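Local coordinates for magnesium-protoporphyrin O-methyltransferase (Synechocystis sp., PDB 4QDK), which methylates magnesium-protoporphyrin IX to its 13-monomethyl ester with S-adenosyl-L-methionine as methyl donor, a step of chlorophyll biosynthesis, at residues Leu65-Gly70 against Asp129-Leu134. Sequence-based numbering, arbitrary orientation.
Sequences LVCDAG and DTVICL. With SAH (S-adenosyl-L-homocysteine), chain C.
Two flat carboxylates flank the strand pair that V66-C67-D68 makes with T130-V131-I132: D129, whose CB sits against L65 O, and D68, whose OD1 approaches I132 O. T130 OG1 donates to D129 OD1 over 2.7 Å, reaching its anti side 19° out of the carboxylate plane; R158 forms a salt bridge to the same oxygen. Farther along, D68 extends CG anti to its backbone N (chi1 -171°), which places OD1 3.0 Å from a water, while OD2 is hydrogen-bonded to S77. That water accepts from L134 N and is also within bonding distance of A69 O, but has too few protons for all the acceptors near it. Between the carboxylates the pairing is parallel, with strand axes 4.7 Å apart and inclined by 19°. L65 O accepts T130 N and a weak, strongly bent bond from D129 N; C67 then bonds both ways, its N to T130 O and its O to I132 N at 2.7 Å, before A69 N closes the ladder on I132 O. In the order 3-2-1-4-5-7-6 of the seven-stranded sheet, 65-69 and 130-133 are the central strands 1 and 4, as in the Rossmann-like class I methyltransferase fold, and their C-terminal ends receive the cofactor product: the amino N of S-adenosyl-L-homocysteine donates to G70 O (2.7 Å) and L134 O (2.8 Å). L80 of helix 77-82 packs on V66 and I132. There V66 CG1 meets I132 CD1 at 3.8 Å, the extended isoleucine chain running across the valine. On the face carrying C67 and V131, C67 CB packs against V131 CG2 at 4.0 Å, and L152 of helix 142-153 touches V131, A69 and C133.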
ATOM      1  N   LEU A  65      12.022  -6.788   7.291  1.00 10.01           N
ATOM      2  CA  LEU A  65      12.661  -7.657   6.311  1.00 11.18           C
ATOM      3  C   LEU A  65      11.721  -8.776   5.888  1.00 11.35           C
ATOM      4  O   LEU A  65      11.355  -9.627   6.699  1.00 11.45           O
ATOM      5  CB  LEU A  65      13.955  -8.243   6.876  1.00 14.94           C
ATOM      6  CG  LEU A  65      15.230  -7.432   6.643  1.00 18.81           C
ATOM      7  CD1 LEU A  65      16.341  -7.907   7.568  1.00 20.26           C
ATOM      8  CD2 LEU A  65      15.663  -7.541   5.190  1.00 20.22           C
ATOM      9  N   VAL A  66      11.338  -8.776   4.614  1.00 11.50           N
ATOM     10  CA  VAL A  66      10.384  -9.752   4.101  1.00 10.71           C
ATOM     11  C   VAL A  66      10.936 -10.504   2.892  1.00 11.07           C
ATOM     12  O   VAL A  66      11.528  -9.907   1.987  1.00 12.06           O
ATOM     13  CB  VAL A  66       9.046  -9.073   3.712  1.00 11.20           C
ATOM     14  CG1 VAL A  66       8.066 -10.089   3.137  1.00 12.48           C
ATOM     15  CG2 VAL A  66       8.437  -8.363   4.917  1.00 11.33           C
ATOM     16  N   CYS A  67      10.753 -11.821   2.895  1.00  9.74           N
ATOM     17  CA  CYS A  67      11.063 -12.656   1.743  1.00 10.68           C
ATOM     18  C   CYS A  67       9.769 -13.056   1.044  1.00 10.13           C
ATOM     19  O   CYS A  67       8.888 -13.666   1.652  1.00 10.62           O
ATOM     20  CB  CYS A  67      11.834 -13.908   2.176  1.00 12.20           C
ATOM     21  SG  CYS A  67      12.017 -15.181   0.898  1.00 13.66           S
ATOM     22  N   ASP A  68       9.653 -12.690  -0.227  1.00  8.86           N
ATOM     23  CA  ASP A  68       8.512 -13.084  -1.047  1.00  9.00           C
ATOM     24  C   ASP A  68       8.978 -14.184  -2.000  1.00  9.81           C
ATOM     25  O   ASP A  68       9.595 -13.905  -3.029  1.00 12.36           O
ATOM     26  CB  ASP A  68       7.965 -11.868  -1.808  1.00  9.18           C
ATOM     27  CG  ASP A  68       6.650 -12.153  -2.517  1.00 10.59           C
ATOM     28  OD1 ASP A  68       6.115 -13.268  -2.363  1.00 11.80           O
ATOM     29  OD2 ASP A  68       6.140 -11.246  -3.216  1.00 11.17           O
ATOM     30  N   ALA A  69       8.707 -15.435  -1.634  1.00  9.21           N
ATOM     31  CA  ALA A  69       9.200 -16.590  -2.383  1.00 10.22           C
ATOM     32  C   ALA A  69       8.196 -17.056  -3.435  1.00 11.59           C
ATOM     33  O   ALA A  69       7.065 -17.415  -3.109  1.00 12.44           O
ATOM     34  CB  ALA A  69       9.552 -17.732  -1.433  1.00  7.30           C
ATOM     35  N   GLY A  70       8.619 -17.055  -4.695  1.00 11.24           N
ATOM     36  CA  GLY A  70       7.716 -17.308  -5.804  1.00 11.64           C
ATOM     37  C   GLY A  70       6.896 -16.063  -6.080  1.00 11.62           C
ATOM     38  O   GLY A  70       5.674 -16.121  -6.211  1.00 11.28           O
ATOM     39  N   ASP A 129      12.481 -11.553   8.846  1.00 13.49           N
ATOM     40  CA  ASP A 129      11.473 -11.584   9.897  1.00 12.39           C
ATOM     41  C   ASP A 129      10.286 -12.399   9.416  1.00 10.97           C
ATOM     42  O   ASP A 129       9.757 -13.245  10.138  1.00 11.16           O
ATOM     43  CB  ASP A 129      11.004 -10.177  10.258  1.00 12.92           C
ATOM     44  CG  ASP A 129       9.829 -10.190  11.221  1.00 13.34           C
ATOM     45  OD1 ASP A 129       8.671 -10.274  10.755  1.00 12.99           O
ATOM     46  OD2 ASP A 129      10.062 -10.127  12.446  1.00 14.14           O
ATOM     47  N   THR A 130       9.877 -12.132   8.181  1.00 10.05           N
ATOM     48  CA  THR A 130       8.687 -12.740   7.609  1.00  9.38           C
ATOM     49  C   THR A 130       8.979 -13.313   6.227  1.00  9.75           C
ATOM     50  O   THR A 130       9.533 -12.628   5.361  1.00  9.91           O
ATOM     51  CB  THR A 130       7.540 -11.711   7.506  1.00  8.75           C
ATOM     52  OG1 THR A 130       7.147 -11.304   8.823  1.00  7.75           O
ATOM     53  CG2 THR A 130       6.341 -12.308   6.779  1.00  7.80           C
ATOM     54  N   VAL A 131       8.619 -14.576   6.037  1.00  8.44           N
ATOM     55  CA  VAL A 131       8.741 -15.231   4.741  1.00  8.24           C
ATOM     56  C   VAL A 131       7.346 -15.536   4.212  1.00  8.74           C
ATOM     57  O   VAL A 131       6.495 -16.051   4.941  1.00  9.81           O
ATOM     58  CB  VAL A 131       9.557 -16.537   4.845  1.00  8.98           C
ATOM     59  CG1 VAL A 131       9.627 -17.234   3.495  1.00  9.51           C
ATOM     60  CG2 VAL A 131      10.955 -16.243   5.363  1.00  8.68           C
ATOM     61  N   ILE A 132       7.105 -15.204   2.949  1.00  7.89           N
ATOM     62  CA  ILE A 132       5.776 -15.351   2.372  1.00  8.12           C
ATOM     63  C   ILE A 132       5.803 -16.155   1.076  1.00  8.33           C
ATOM     64  O   ILE A 132       6.638 -15.922   0.205  1.00  9.79           O
ATOM     65  CB  ILE A 132       5.127 -13.972   2.107  1.00  8.33           C
ATOM     66  CG1 ILE A 132       5.163 -13.115   3.374  1.00  8.90           C
ATOM     67  CG2 ILE A 132       3.701 -14.148   1.620  1.00  8.64           C
ATOM     68  CD1 ILE A 132       4.598 -11.719   3.191  1.00  9.17           C
ATOM     69  N   CYS A 133       4.881 -17.103   0.961  1.00  7.15           N
ATOM     70  CA  CYS A 133       4.763 -17.923  -0.235  1.00  7.91           C
ATOM     71  C   CYS A 133       3.295 -18.078  -0.619  1.00  9.08           C
ATOM     72  O   CYS A 133       2.581 -18.905  -0.047  1.00  9.01           O
ATOM     73  CB  CYS A 133       5.396 -19.294   0.004  1.00 10.28           C
ATOM     74  SG  CYS A 133       5.522 -20.318  -1.473  1.00 12.50           S
ATOM     75  N   LEU A 134       2.848 -17.279  -1.584  1.00  9.54           N
ATOM     76  CA  LEU A 134       1.442 -17.270  -1.987  1.00  9.29           C
ATOM     77  C   LEU A 134       1.197 -17.944  -3.337  1.00  9.91           C
ATOM     78  O   LEU A 134       1.876 -17.651  -4.325  1.00  9.62           O
ATOM     79  CB  LEU A 134       0.903 -15.835  -2.037  1.00  9.90           C
ATOM     80  CG  LEU A 134       0.940 -15.001  -0.755  1.00 10.24           C
ATOM     81  CD1 LEU A 134       0.295 -13.634  -0.984  1.00  9.13           C
ATOM     82  CD2 LEU A 134       0.266 -15.734   0.399  1.00 11.25           C
TER
HETATM   83  N   SAH C 301       3.210 -15.437  -5.385  1.00 13.32           N
HETATM   84  CA  SAH C 301       2.863 -14.646  -6.562  1.00 14.85           C
HETATM   85  CB  SAH C 301       2.921 -15.484  -7.834  1.00 15.65           C
HETATM   86  CG  SAH C 301       2.076 -16.754  -7.820  1.00 16.19           C
HETATM   87  SD  SAH C 301       2.051 -17.572  -9.438  1.00 16.46           S
HETATM   88  C   SAH C 301       1.473 -14.051  -6.406  1.00 14.91           C
HETATM   89  O   SAH C 301       1.150 -13.034  -7.021  1.00 15.45           O
HETATM   90  OXT SAH C 301       0.647 -14.575  -5.659  1.00 14.26           O
HETATM   91  C5' SAH C 301       3.178 -18.857  -8.847  1.00 15.48           C
HETATM   92  C4' SAH C 301       4.639 -18.492  -9.079  1.00 14.81           C
HETATM   93  O4' SAH C 301       5.474 -19.393  -8.378  1.00 14.31           O
HETATM   94  C3' SAH C 301       5.055 -18.565 -10.544  1.00 14.31           C
HETATM   95  O3' SAH C 301       5.558 -17.306 -10.930  1.00 15.35           O
HETATM   96  C2' SAH C 301       6.172 -19.592 -10.582  1.00 13.84           C
HETATM   97  O2' SAH C 301       7.208 -19.223 -11.462  1.00 14.59           O
HETATM   98  C1' SAH C 301       6.643 -19.603  -9.137  1.00 13.61           C
HETATM   99  N9  SAH C 301       7.304 -20.856  -8.737  1.00 14.16           N
HETATM  100  C8  SAH C 301       6.909 -22.137  -9.021  1.00 13.77           C
HETATM  101  N7  SAH C 301       7.799 -22.988  -8.459  1.00 13.69           N
HETATM  102  C5  SAH C 301       8.750 -22.266  -7.821  1.00 13.72           C
HETATM  103  C6  SAH C 301       9.876 -22.628  -7.094  1.00 13.60           C
HETATM  104  N6  SAH C 301      10.185 -23.911  -6.923  1.00 13.96           N
HETATM  105  N1  SAH C 301      10.681 -21.647  -6.555  1.00 13.21           N
HETATM  106  C2  SAH C 301      10.361 -20.314  -6.731  1.00 12.56           C
HETATM  107  N3  SAH C 301       9.241 -19.963  -7.456  1.00 13.10           N
HETATM  108  C4  SAH C 301       8.449 -20.925  -7.991  1.00 13.83           C
HETATM  109  O   HOH W   1       4.892 -15.932  -2.953  1.00 10.75           O